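Local coordinates for putative acetyltransferase (Nocardia farcinica, PDB 3D9W), which probably catalyses the transfer of an acetyl group to arylamines, as an arylamine N-acetyltransferase, at residues 7-12 / 198-203; 38-43 / 143-147; 57-61 / 275-279; 162-168 / 177-182. One frame throughout, in Å; residues are numbered along the deposited sequence.

Contact 1 of 4, residues 7-12 / 198-203; sequences PAYHWN and QYRIDF
At the surface of this arylamine N-acetyltransferase fold, residues 7-12 dock on the N-terminal turn of helix 200-212. Residues 7-9 form a 3-10 turn closed by His-10 N to Pro-7 O (3.1 Å); Trp-11 and Asn-12 are loop. Register is set by CA pairs Tyr-9/Tyr-199 at 6.1 Å and Trp-11/Arg-200 at 7.1 Å, and 487 Å² is buried. Gln-198 is extended, its O lying 3.7 Å from Trp-11 CZ2 at the indole edge, while its OE1 bonds Thr-104. Tyr-199 (-133/172, chi1 m) is the helix N-cap residue; its N donates to Asp-202 OD2 at a very short 2.4 Å. Its ring face receives the edge of Tyr-9 (chi1 m) in a T-shaped pair, centroids 5.2 Å apart and planes at 77°. Arg-200 starts the helix and buries most, 125 Å². A water links its N (2.9 Å) to Ala-8 O (2.7 Å) and His-10 O (2.8 Å). The side chain (m, t, m) runs past the indole, CG 3.4 Å from Trp-11 CE3, so that NE donates to His-10 O at 2.9 Å and NH2 makes a weak bond to Pro-7 O at 2.8 Å. Asn-12 ND2 lies over one guanidinium face, 2.9 Å from Arg-200 CZ. The indole also lies against helix 82-95 and strand 99-107; Phe-203, its CA-to-CB bond toward residues 7-12, approaches it obliquely, CE2 3.7 Å from Trp-11 CZ3.

Contact 2 of 4, residues 38-43 / 143-147; sequences LRELVY and PLRPY
Residues 38-43 belong to helix 35-48, with Val-42 N bonded to Leu-38 O at 3.1 Å, and residues 143-147 cross its surface as an irregular loop that opens with a cis peptide bond before Pro-143. The closest CA pairs are Tyr-43/Leu-144 at 4.3 Å and Arg-39/Arg-145 at 5.3 Å, so the two backbones are in direct contact; Tyr-43 CA is 3.0 Å from Leu-144 O. Val-42 (chi1 t) is the bump on the helix. Its CA-to-CB bond points toward the loop, CG1 fitting against the bend at 3.5 Å from both Pro-143 O and Arg-145 N, while CG2 lies 3.8 Å from Pro-146 CD. The Pro-146 ring fills the hollow between Leu-38 (CG to CG, 4.2 Å), Arg-39 (Pro-146 CD to Arg-39 CA, 3.8 Å) and Val-42. Leu-144 CD1 approaches Tyr-43 CD2 at 4.0 Å. Arg-145 starts away from the helix but folds back (chi2 -126°, chi3 93°, both off-well), its guanidinium between Tyr-43 CD2 and Arg-39 NH2. The latter is a like charge, 3.4 Å from Arg-145 NE and also a donor; what the guanidinium gains is two weak hydrogen bonds to Arg-39 O, from Arg-145 NH2 (2.7 Å) and Arg-145 NE (3.2 Å). This is helix-on-loop packing within the N-acetyltransferase fold, joining helix 35-48 to the connection between strands 132-135 and 147-148 of the main antiparallel sheet.

Contact 3 of 4, residues 57-61 / 275-279; sequences VLGRP and DLDAL
Leu-58, Asp-275 and Leu-279 cover the most surface in this small contact of 216 Å², where the turn after helix 54-57 meets helix 273-280. Leu-58 (chi1 m, chi2 t) is the first residue to leave helical geometry, and its CA lies 7.3 Å from that of Asp-275. Its CA-to-CB bond points toward the helix: CD1 is 3.6 Å from Asp-275 CG, while CD2 lies 3.8 Å from Leu-279 CD2 and 4.2 Å from Ala-278 CB. Gly-59, with phi/psi 79/6, is the C' residue of a Schellman motif, with Arg-60 N bonded to Glu-55 O and Gly-59 N to Ala-56 O. The chain then turns so that Arg-60 (m, t, m) meets the carboxylate of Asp-275 (chi1 m) edge-on, NH1 to OD1 at 3.0 Å (166°) and NH2 to OD2 at 2.9 Å (153°). Arg-60 NE also forms a salt bridge with Glu-55. The guanidinium thus bridges two carboxylates, leaving the cluster formally net negative, and the bidentate pairing beside a small apolar patch fixes its orientation relative to Asp-275.

Contact 4 of 4, residues 162-168 / 177-182; sequences RFRLERR and WVLHQF
Leu-165 and Leu-179 face each other at the apolar centre, CG to CD1 4.2 Å, flanked by Phe-163 (CD1 to Leu-179 CD2, 4.3 Å) and Trp-177 (CE3 to Leu-165 CD2, 3.5 Å). They lie on one face of an antiparallel beta hairpin whose strand axes approach to 4.6 Å at 165°. Non-hydrogen-bonded pairs are 163/181, 165/179 and 167/177; hydrogen-bonded pairs are 164/180 and 166/178. Glu-166 and Val-178 exchange two N-to-O bonds of 2.9 Å. His-180 N reaches Arg-164 O at 2.7 Å, the return from Arg-164 N to His-180 O being weak at 3.1 Å. Further out, Arg-167 CG sits over the six-membered ring of Trp-177 (chi1 m) in a CH-pi contact, 3.5 Å from its centroid. At the other end Arg-162 CZ stands 3.7 Å from the ring centroid of Phe-182 (chi1 t), a cation-pi pair, while Arg-162 NE makes a salt bridge with Glu-155 and Phe-182 N bonds Arg-162 O at 3.2 Å. On the opposite face Arg-168 NE and NH2 form a salt bridge with Glu-166 OE2, both at 3.0 Å, beside Val-178 and His-180. Within the eight-stranded antiparallel sheet, strand 155-158 borders the hairpin beyond 161-169 and strand 188-193 beyond 175-183.

In the fold
Contacts 2 and 4 are neighbours, with centres 17 Å apart: Pro-143 CG meets Phe-163 CZ at 3.5 Å and Tyr-147 CE2 meets Leu-179 CD1 at 3.9 Å. The loop on helix 35-48 is therefore continuous with the packing of the hairpin in the eight-stranded sheet. Along the chain contact 2 closes before contact 4 opens, and both are nested within the span of contact 1. Contact 3 crosses contacts 1 and 2 in sequence and lies with its centre 32 Å from contact 2 and 35 Å from contact 4, on the opposite side of the chain's centre. Contact 1 ties the N-terminal segment, and contact 3 the C-terminal helix 273-280, to the body of the chain.

Contact 1 of 4, residues 7-12 / 198-203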
# COMPACT_ATOMS: atom_id res chain seq x y z
N PRO A 7 -15.68 17.22 8.46
CA PRO A 7 -15.36 16.13 7.53
C PRO A 7 -13.89 16.08 7.16
O PRO A 7 -13.40 15.08 6.63
CB PRO A 7 -16.25 16.45 6.33
CG PRO A 7 -16.34 17.95 6.36
CD PRO A 7 -16.57 18.20 7.83
N ALA A 8 -13.18 17.16 7.44
CA ALA A 8 -11.77 17.24 7.17
C ALA A 8 -11.01 16.20 8.00
O ALA A 8 -9.97 15.69 7.58
CB ALA A 8 -11.25 18.65 7.47
N TYR A 9 -11.54 15.88 9.17
CA TYR A 9 -10.86 14.92 10.02
C TYR A 9 -11.27 13.48 9.78
O TYR A 9 -10.89 12.59 10.55
CB TYR A 9 -11.09 15.28 11.49
CG TYR A 9 -10.60 16.65 11.87
CD1 TYR A 9 -11.34 17.79 11.57
CD2 TYR A 9 -9.37 16.81 12.49
CE1 TYR A 9 -10.87 19.06 11.89
CE2 TYR A 9 -8.88 18.07 12.81
CZ TYR A 9 -9.63 19.19 12.51
OH TYR A 9 -9.13 20.43 12.81
N HIS A 10 -12.02 13.25 8.72
CA HIS A 10 -12.49 11.90 8.42
C HIS A 10 -12.11 11.43 7.02
O HIS A 10 -11.24 12.03 6.39
CB HIS A 10 -13.99 11.85 8.67
CG HIS A 10 -14.37 12.38 10.01
ND1 HIS A 10 -14.50 11.58 11.13
CD2 HIS A 10 -14.58 13.65 10.44
CE1 HIS A 10 -14.76 12.34 12.18
NE2 HIS A 10 -14.81 13.60 11.79
N TRP A 11 -12.75 10.39 6.52
CA TRP A 11 -12.33 9.89 5.22
C TRP A 11 -13.33 9.82 4.08
O TRP A 11 -13.24 8.93 3.23
CB TRP A 11 -11.67 8.54 5.43
CG TRP A 11 -10.67 8.64 6.52
CD1 TRP A 11 -10.90 8.55 7.86
CD2 TRP A 11 -9.29 9.01 6.37
NE1 TRP A 11 -9.75 8.85 8.56
CE2 TRP A 11 -8.75 9.14 7.67
CE3 TRP A 11 -8.46 9.25 5.27
CZ2 TRP A 11 -7.42 9.50 7.89
CZ3 TRP A 11 -7.14 9.60 5.49
CH2 TRP A 11 -6.63 9.72 6.79
N ASN A 12 -14.26 10.78 4.05
CA ASN A 12 -15.29 10.85 3.02
C ASN A 12 -15.87 9.49 2.64
O ASN A 12 -15.92 9.15 1.46
CB ASN A 12 -14.74 11.52 1.75
CG ASN A 12 -14.21 12.93 2.01
OD1 ASN A 12 -14.78 13.68 2.83
ND2 ASN A 12 -13.13 13.30 1.31
N GLN A 198 -2.77 11.69 11.62
CA GLN A 198 -2.62 12.14 10.24
C GLN A 198 -3.97 12.20 9.54
O GLN A 198 -4.86 11.41 9.84
CB GLN A 198 -1.66 11.22 9.48
CG GLN A 198 -0.22 11.31 9.98
CD GLN A 198 0.51 12.55 9.48
OE1 GLN A 198 1.01 12.59 8.35
NE2 GLN A 198 0.56 13.58 10.32
N TYR A 199 -4.11 13.12 8.60
CA TYR A 199 -5.37 13.29 7.89
C TYR A 199 -5.22 13.41 6.37
O TYR A 199 -4.11 13.51 5.85
CB TYR A 199 -6.07 14.51 8.46
CG TYR A 199 -6.25 14.42 9.96
CD1 TYR A 199 -7.23 13.60 10.51
CD2 TYR A 199 -5.42 15.14 10.83
CE1 TYR A 199 -7.39 13.50 11.89
CE2 TYR A 199 -5.58 15.04 12.22
CZ TYR A 199 -6.57 14.22 12.74
OH TYR A 199 -6.76 14.12 14.10
N ARG A 200 -6.35 13.41 5.67
CA ARG A 200 -6.34 13.49 4.22
C ARG A 200 -5.49 14.62 3.67
O ARG A 200 -4.82 14.44 2.65
CB ARG A 200 -7.78 13.59 3.68
CG ARG A 200 -8.47 12.22 3.64
CD ARG A 200 -9.77 12.18 2.86
NE ARG A 200 -10.87 12.82 3.58
CZ ARG A 200 -11.25 14.08 3.38
NH1 ARG A 200 -10.64 14.84 2.48
NH2 ARG A 200 -12.25 14.58 4.10
N ILE A 201 -5.50 15.77 4.34
CA ILE A 201 -4.70 16.91 3.89
C ILE A 201 -3.21 16.56 3.96
O ILE A 201 -2.42 16.94 3.10
CB ILE A 201 -4.93 18.16 4.76
CG1 ILE A 201 -6.41 18.26 5.19
CG2 ILE A 201 -4.53 19.40 3.97
CD1 ILE A 201 -7.41 18.73 4.11
N ASP A 202 -2.84 15.82 5.01
CA ASP A 202 -1.45 15.39 5.20
C ASP A 202 -1.07 14.41 4.10
O ASP A 202 0.08 14.37 3.67
CB ASP A 202 -1.29 14.72 6.55
CG ASP A 202 -1.86 15.54 7.68
OD1 ASP A 202 -1.48 16.72 7.79
OD2 ASP A 202 -2.69 15.00 8.45
N PHE A 203 -2.03 13.60 3.66
CA PHE A 203 -1.78 12.63 2.60
C PHE A 203 -1.60 13.34 1.27
O PHE A 203 -0.80 12.91 0.44
CB PHE A 203 -2.93 11.64 2.48
CG PHE A 203 -2.91 10.57 3.53
CD1 PHE A 203 -2.01 10.62 4.59
CD2 PHE A 203 -3.80 9.50 3.46
CE1 PHE A 203 -1.99 9.63 5.57
CE2 PHE A 203 -3.79 8.50 4.44
CZ PHE A 203 -2.88 8.57 5.50
O HOH W 1 -8.87 13.29 7.01

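Contact 2 of 4, residues 38-43 / 143-147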
# COMPACT_ATOMS: atom_id res chain seq x y z
N LEU A 38 -12.48 -6.79 9.67
CA LEU A 38 -11.22 -6.09 9.40
C LEU A 38 -10.17 -7.05 8.89
O LEU A 38 -9.42 -6.72 7.97
CB LEU A 38 -10.71 -5.40 10.66
CG LEU A 38 -9.51 -4.47 10.47
CD1 LEU A 38 -9.88 -3.32 9.55
CD2 LEU A 38 -9.08 -3.95 11.81
N ARG A 39 -10.09 -8.23 9.48
CA ARG A 39 -9.11 -9.21 9.04
C ARG A 39 -9.37 -9.68 7.62
O ARG A 39 -8.45 -10.14 6.95
CB ARG A 39 -9.09 -10.41 9.99
CG ARG A 39 -8.28 -10.20 11.26
CD ARG A 39 -8.39 -11.41 12.17
NE ARG A 39 -8.08 -12.68 11.48
CZ ARG A 39 -6.88 -13.23 11.40
NH1 ARG A 39 -5.83 -12.65 11.99
NH2 ARG A 39 -6.72 -14.37 10.74
N GLU A 40 -10.61 -9.55 7.15
CA GLU A 40 -10.92 -9.96 5.78
C GLU A 40 -10.79 -8.80 4.80
O GLU A 40 -10.38 -8.97 3.66
CB GLU A 40 -12.33 -10.53 5.66
CG GLU A 40 -12.50 -11.38 4.41
CD GLU A 40 -13.95 -11.59 4.05
OE1 GLU A 40 -14.76 -11.83 4.99
OE2 GLU A 40 -14.28 -11.54 2.84
N LEU A 41 -11.15 -7.60 5.26
CA LEU A 41 -11.05 -6.43 4.42
C LEU A 41 -9.60 -6.28 3.99
O LEU A 41 -9.30 -6.13 2.81
CB LEU A 41 -11.50 -5.19 5.20
CG LEU A 41 -12.99 -5.13 5.56
CD1 LEU A 41 -13.30 -3.84 6.33
CD2 LEU A 41 -13.82 -5.19 4.29
N VAL A 42 -8.69 -6.34 4.96
CA VAL A 42 -7.26 -6.21 4.68
C VAL A 42 -6.74 -7.27 3.72
O VAL A 42 -5.97 -6.98 2.80
CB VAL A 42 -6.46 -6.29 5.98
CG1 VAL A 42 -4.97 -6.17 5.67
CG2 VAL A 42 -6.90 -5.18 6.91
N TYR A 43 -7.16 -8.50 3.94
CA TYR A 43 -6.74 -9.61 3.11
C TYR A 43 -7.22 -9.48 1.66
O TYR A 43 -6.43 -9.58 0.72
CB TYR A 43 -7.25 -10.90 3.74
CG TYR A 43 -6.88 -12.17 3.02
CD1 TYR A 43 -7.53 -12.54 1.84
CD2 TYR A 43 -5.92 -13.03 3.54
CE1 TYR A 43 -7.23 -13.73 1.19
CE2 TYR A 43 -5.61 -14.23 2.90
CZ TYR A 43 -6.28 -14.58 1.73
OH TYR A 43 -6.01 -15.78 1.11
N PRO A 143 1.20 -6.32 4.92
CA PRO A 143 0.61 -7.57 5.42
C PRO A 143 -0.83 -7.77 4.98
O PRO A 143 -1.59 -6.82 4.91
CB PRO A 143 0.72 -7.40 6.92
CG PRO A 143 1.95 -6.63 7.07
CD PRO A 143 1.79 -5.56 6.03
N LEU A 144 -1.20 -9.02 4.70
CA LEU A 144 -2.57 -9.34 4.28
C LEU A 144 -3.56 -9.50 5.44
O LEU A 144 -4.66 -10.01 5.25
CB LEU A 144 -2.58 -10.59 3.39
CG LEU A 144 -1.77 -11.81 3.82
CD1 LEU A 144 -2.34 -12.38 5.11
CD2 LEU A 144 -1.80 -12.84 2.71
N ARG A 145 -3.15 -9.05 6.62
CA ARG A 145 -3.98 -9.07 7.84
C ARG A 145 -3.44 -7.92 8.66
O ARG A 145 -2.25 -7.63 8.61
CB ARG A 145 -3.80 -10.36 8.65
CG ARG A 145 -4.04 -11.65 7.86
CD ARG A 145 -5.05 -12.53 8.54
NE ARG A 145 -6.41 -12.30 8.06
CZ ARG A 145 -7.04 -13.08 7.18
NH1 ARG A 145 -6.44 -14.14 6.68
NH2 ARG A 145 -8.30 -12.80 6.83
N PRO A 146 -4.30 -7.24 9.42
CA PRO A 146 -3.80 -6.13 10.22
C PRO A 146 -2.94 -6.64 11.37
O PRO A 146 -3.12 -7.76 11.85
CB PRO A 146 -5.08 -5.47 10.71
CG PRO A 146 -6.00 -6.65 10.90
CD PRO A 146 -5.74 -7.47 9.66
N TYR A 147 -1.98 -5.83 11.80
CA TYR A 147 -1.15 -6.22 12.92
C TYR A 147 -1.45 -5.29 14.09
O TYR A 147 -1.56 -4.08 13.93
CB TYR A 147 0.34 -6.18 12.55
CG TYR A 147 0.87 -4.87 12.03
CD1 TYR A 147 0.80 -4.55 10.68
CD2 TYR A 147 1.51 -3.98 12.89
CE1 TYR A 147 1.37 -3.38 10.19
CE2 TYR A 147 2.09 -2.81 12.41
CZ TYR A 147 2.02 -2.52 11.07
OH TYR A 147 2.61 -1.37 10.60

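Contact 3 of 4, residues 57-61 / 275-279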
# COMPACT_ATOMS: atom_id res chain seq x y z
N VAL A 57 4.84 8.02 -13.81
CA VAL A 57 5.86 7.76 -14.81
C VAL A 57 5.43 8.29 -16.17
O VAL A 57 6.27 8.59 -17.02
CB VAL A 57 6.14 6.27 -14.97
CG1 VAL A 57 7.37 6.08 -15.82
CG2 VAL A 57 6.30 5.63 -13.60
N LEU A 58 4.13 8.40 -16.37
CA LEU A 58 3.63 8.90 -17.64
C LEU A 58 3.54 10.42 -17.63
O LEU A 58 3.03 11.03 -18.57
CB LEU A 58 2.27 8.28 -17.95
CG LEU A 58 2.34 6.76 -18.10
CD1 LEU A 58 0.96 6.17 -18.32
CD2 LEU A 58 3.24 6.43 -19.26
N GLY A 59 4.04 11.03 -16.56
CA GLY A 59 4.02 12.48 -16.44
C GLY A 59 2.68 13.05 -16.01
O GLY A 59 2.49 14.27 -15.96
N ARG A 60 1.75 12.17 -15.68
CA ARG A 60 0.43 12.59 -15.27
C ARG A 60 0.31 12.68 -13.74
O ARG A 60 1.10 12.10 -13.00
CB ARG A 60 -0.62 11.64 -15.85
CG ARG A 60 -0.54 11.54 -17.37
CD ARG A 60 -1.77 10.91 -17.98
NE ARG A 60 -1.86 9.47 -17.80
CZ ARG A 60 -1.61 8.57 -18.74
NH1 ARG A 60 -1.24 8.96 -19.95
NH2 ARG A 60 -1.77 7.28 -18.49
N PRO A 61 -0.68 13.44 -13.27
CA PRO A 61 -0.94 13.64 -11.84
C PRO A 61 -1.66 12.46 -11.19
O PRO A 61 -2.34 11.68 -11.86
CB PRO A 61 -1.81 14.89 -11.84
CG PRO A 61 -2.64 14.69 -13.07
CD PRO A 61 -1.59 14.26 -14.09
N ASP A 275 0.03 4.59 -24.03
CA ASP A 275 0.75 4.48 -22.75
C ASP A 275 1.79 3.35 -22.79
O ASP A 275 2.95 3.54 -22.40
CB ASP A 275 -0.23 4.26 -21.59
CG ASP A 275 -1.08 5.51 -21.27
OD1 ASP A 275 -0.69 6.62 -21.69
OD2 ASP A 275 -2.12 5.37 -20.58
N LEU A 276 1.39 2.16 -23.25
CA LEU A 276 2.32 1.03 -23.36
C LEU A 276 3.44 1.52 -24.25
O LEU A 276 4.62 1.45 -23.89
CB LEU A 276 1.65 -0.17 -24.04
CG LEU A 276 0.40 -0.72 -23.35
CD1 LEU A 276 -0.20 -1.81 -24.19
CD2 LEU A 276 0.79 -1.25 -21.99
N ASP A 277 3.07 2.02 -25.43
CA ASP A 277 4.03 2.57 -26.37
C ASP A 277 4.94 3.53 -25.60
O ASP A 277 6.17 3.40 -25.62
CB ASP A 277 3.29 3.31 -27.50
CG ASP A 277 3.26 2.52 -28.80
OD1 ASP A 277 2.88 1.32 -28.78
OD2 ASP A 277 3.61 3.09 -29.86
N ALA A 278 4.33 4.49 -24.91
CA ALA A 278 5.07 5.48 -24.11
C ALA A 278 5.96 4.79 -23.08
O ALA A 278 7.10 5.18 -22.86
CB ALA A 278 4.09 6.42 -23.41
N LEU A 279 5.41 3.76 -22.45
CA LEU A 279 6.13 2.99 -21.43
C LEU A 279 7.31 2.30 -22.11
O LEU A 279 8.47 2.46 -21.71
CB LEU A 279 5.19 1.93 -20.85
CG LEU A 279 5.18 1.71 -19.35
CD1 LEU A 279 6.56 1.33 -18.86
CD2 LEU A 279 4.70 2.99 -18.67

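Contact 4 of 4, residues 162-168 / 177-182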
# COMPACT_ATOMS: atom_id res chain seq x y z
N ARG A 162 6.48 -13.59 7.74
CA ARG A 162 7.01 -13.35 9.08
C ARG A 162 7.37 -11.89 9.35
O ARG A 162 8.00 -11.23 8.52
CB ARG A 162 8.23 -14.24 9.29
CG ARG A 162 7.97 -15.71 8.97
CD ARG A 162 9.21 -16.40 8.39
NE ARG A 162 10.35 -16.36 9.29
CZ ARG A 162 11.59 -16.72 8.96
NH1 ARG A 162 11.83 -17.15 7.73
NH2 ARG A 162 12.58 -16.67 9.85
N PHE A 163 6.98 -11.41 10.53
CA PHE A 163 7.23 -10.03 10.96
C PHE A 163 7.66 -9.91 12.42
O PHE A 163 7.73 -10.90 13.16
CB PHE A 163 5.97 -9.17 10.78
CG PHE A 163 5.45 -9.11 9.38
CD1 PHE A 163 5.97 -8.19 8.48
CD2 PHE A 163 4.44 -9.97 8.96
CE1 PHE A 163 5.48 -8.13 7.17
CE2 PHE A 163 3.95 -9.92 7.66
CZ PHE A 163 4.47 -9.00 6.76
N ARG A 164 7.92 -8.66 12.81
CA ARG A 164 8.34 -8.26 14.16
C ARG A 164 7.98 -6.79 14.32
O ARG A 164 8.43 -5.96 13.55
CB ARG A 164 9.85 -8.40 14.34
CG ARG A 164 10.38 -9.79 14.54
CD ARG A 164 11.92 -9.78 14.54
NE ARG A 164 12.47 -11.13 14.57
CZ ARG A 164 13.75 -11.44 14.39
NH1 ARG A 164 14.64 -10.47 14.14
NH2 ARG A 164 14.15 -12.71 14.45
N LEU A 165 7.16 -6.48 15.32
CA LEU A 165 6.79 -5.10 15.57
C LEU A 165 7.66 -4.67 16.75
O LEU A 165 7.71 -5.34 17.79
CB LEU A 165 5.31 -4.97 15.94
CG LEU A 165 4.61 -3.71 15.41
CD1 LEU A 165 3.43 -3.39 16.31
CD2 LEU A 165 5.56 -2.53 15.38
N GLU A 166 8.35 -3.55 16.58
CA GLU A 166 9.23 -3.06 17.61
C GLU A 166 8.87 -1.65 18.04
O GLU A 166 8.51 -0.82 17.20
CB GLU A 166 10.64 -3.10 17.05
CG GLU A 166 11.75 -2.72 17.98
CD GLU A 166 13.03 -3.42 17.57
OE1 GLU A 166 13.06 -4.67 17.67
OE2 GLU A 166 13.98 -2.72 17.13
N ARG A 167 8.93 -1.38 19.34
CA ARG A 167 8.63 -0.04 19.86
C ARG A 167 9.89 0.60 20.42
O ARG A 167 10.43 0.16 21.43
CB ARG A 167 7.55 -0.07 20.95
CG ARG A 167 6.80 1.27 21.05
CD ARG A 167 6.87 1.95 22.42
NE ARG A 167 5.99 1.32 23.40
CZ ARG A 167 6.40 0.50 24.37
NH1 ARG A 167 7.69 0.21 24.49
NH2 ARG A 167 5.51 -0.03 25.21
N ARG A 168 10.35 1.65 19.76
CA ARG A 168 11.55 2.34 20.20
C ARG A 168 11.17 3.74 20.66
O ARG A 168 9.99 4.10 20.71
CB ARG A 168 12.55 2.45 19.05
CG ARG A 168 13.14 1.14 18.58
CD ARG A 168 14.21 1.39 17.51
NE ARG A 168 14.61 0.15 16.86
CZ ARG A 168 15.39 0.07 15.78
NH1 ARG A 168 15.89 1.17 15.21
NH2 ARG A 168 15.67 -1.13 15.25
N TRP A 177 7.93 3.35 16.05
CA TRP A 177 7.67 1.96 15.76
C TRP A 177 8.45 1.49 14.54
O TRP A 177 8.68 2.26 13.61
CB TRP A 177 6.18 1.72 15.52
CG TRP A 177 5.32 2.07 16.67
CD1 TRP A 177 4.82 3.30 16.99
CD2 TRP A 177 4.84 1.17 17.67
NE1 TRP A 177 4.05 3.23 18.12
CE2 TRP A 177 4.04 1.93 18.56
CE3 TRP A 177 5.00 -0.20 17.90
CZ2 TRP A 177 3.41 1.35 19.67
CZ3 TRP A 177 4.37 -0.77 18.99
CH2 TRP A 177 3.58 0.01 19.87
N VAL A 178 8.84 0.22 14.56
CA VAL A 178 9.58 -0.37 13.46
C VAL A 178 9.02 -1.75 13.13
O VAL A 178 9.06 -2.66 13.96
CB VAL A 178 11.07 -0.55 13.81
CG1 VAL A 178 11.88 -0.75 12.55
CG2 VAL A 178 11.57 0.65 14.60
N LEU A 179 8.49 -1.89 11.93
CA LEU A 179 7.96 -3.18 11.49
C LEU A 179 9.07 -3.89 10.74
O LEU A 179 9.70 -3.30 9.87
CB LEU A 179 6.76 -2.97 10.57
CG LEU A 179 6.06 -4.26 10.19
CD1 LEU A 179 5.27 -4.76 11.39
CD2 LEU A 179 5.14 -4.03 9.00
N HIS A 180 9.32 -5.15 11.09
CA HIS A 180 10.38 -5.93 10.44
C HIS A 180 9.78 -7.04 9.59
O HIS A 180 8.92 -7.77 10.06
CB HIS A 180 11.30 -6.56 11.49
CG HIS A 180 12.10 -5.58 12.29
ND1 HIS A 180 13.32 -5.10 11.87
CD2 HIS A 180 11.85 -4.99 13.48
CE1 HIS A 180 13.80 -4.28 12.78
NE2 HIS A 180 12.93 -4.19 13.77
N GLN A 181 10.24 -7.19 8.36
CA GLN A 181 9.72 -8.24 7.49
C GLN A 181 10.86 -9.15 7.09
O GLN A 181 11.99 -8.70 7.01
CB GLN A 181 9.10 -7.65 6.23
CG GLN A 181 10.10 -6.90 5.38
CD GLN A 181 9.60 -6.63 3.98
OE1 GLN A 181 8.49 -6.13 3.79
NE2 GLN A 181 10.41 -6.94 2.98
N PHE A 182 10.56 -10.43 6.85
CA PHE A 182 11.57 -11.40 6.42
C PHE A 182 11.44 -11.55 4.91
O PHE A 182 10.35 -11.76 4.40
CB PHE A 182 11.35 -12.76 7.08
CG PHE A 182 12.47 -13.72 6.87
CD1 PHE A 182 13.67 -13.58 7.57
CD2 PHE A 182 12.37 -14.73 5.92
CE1 PHE A 182 14.75 -14.43 7.32
CE2 PHE A 182 13.44 -15.60 5.67
CZ PHE A 182 14.64 -15.44 6.36
O HOH W 2 7.31 -10.61 5.66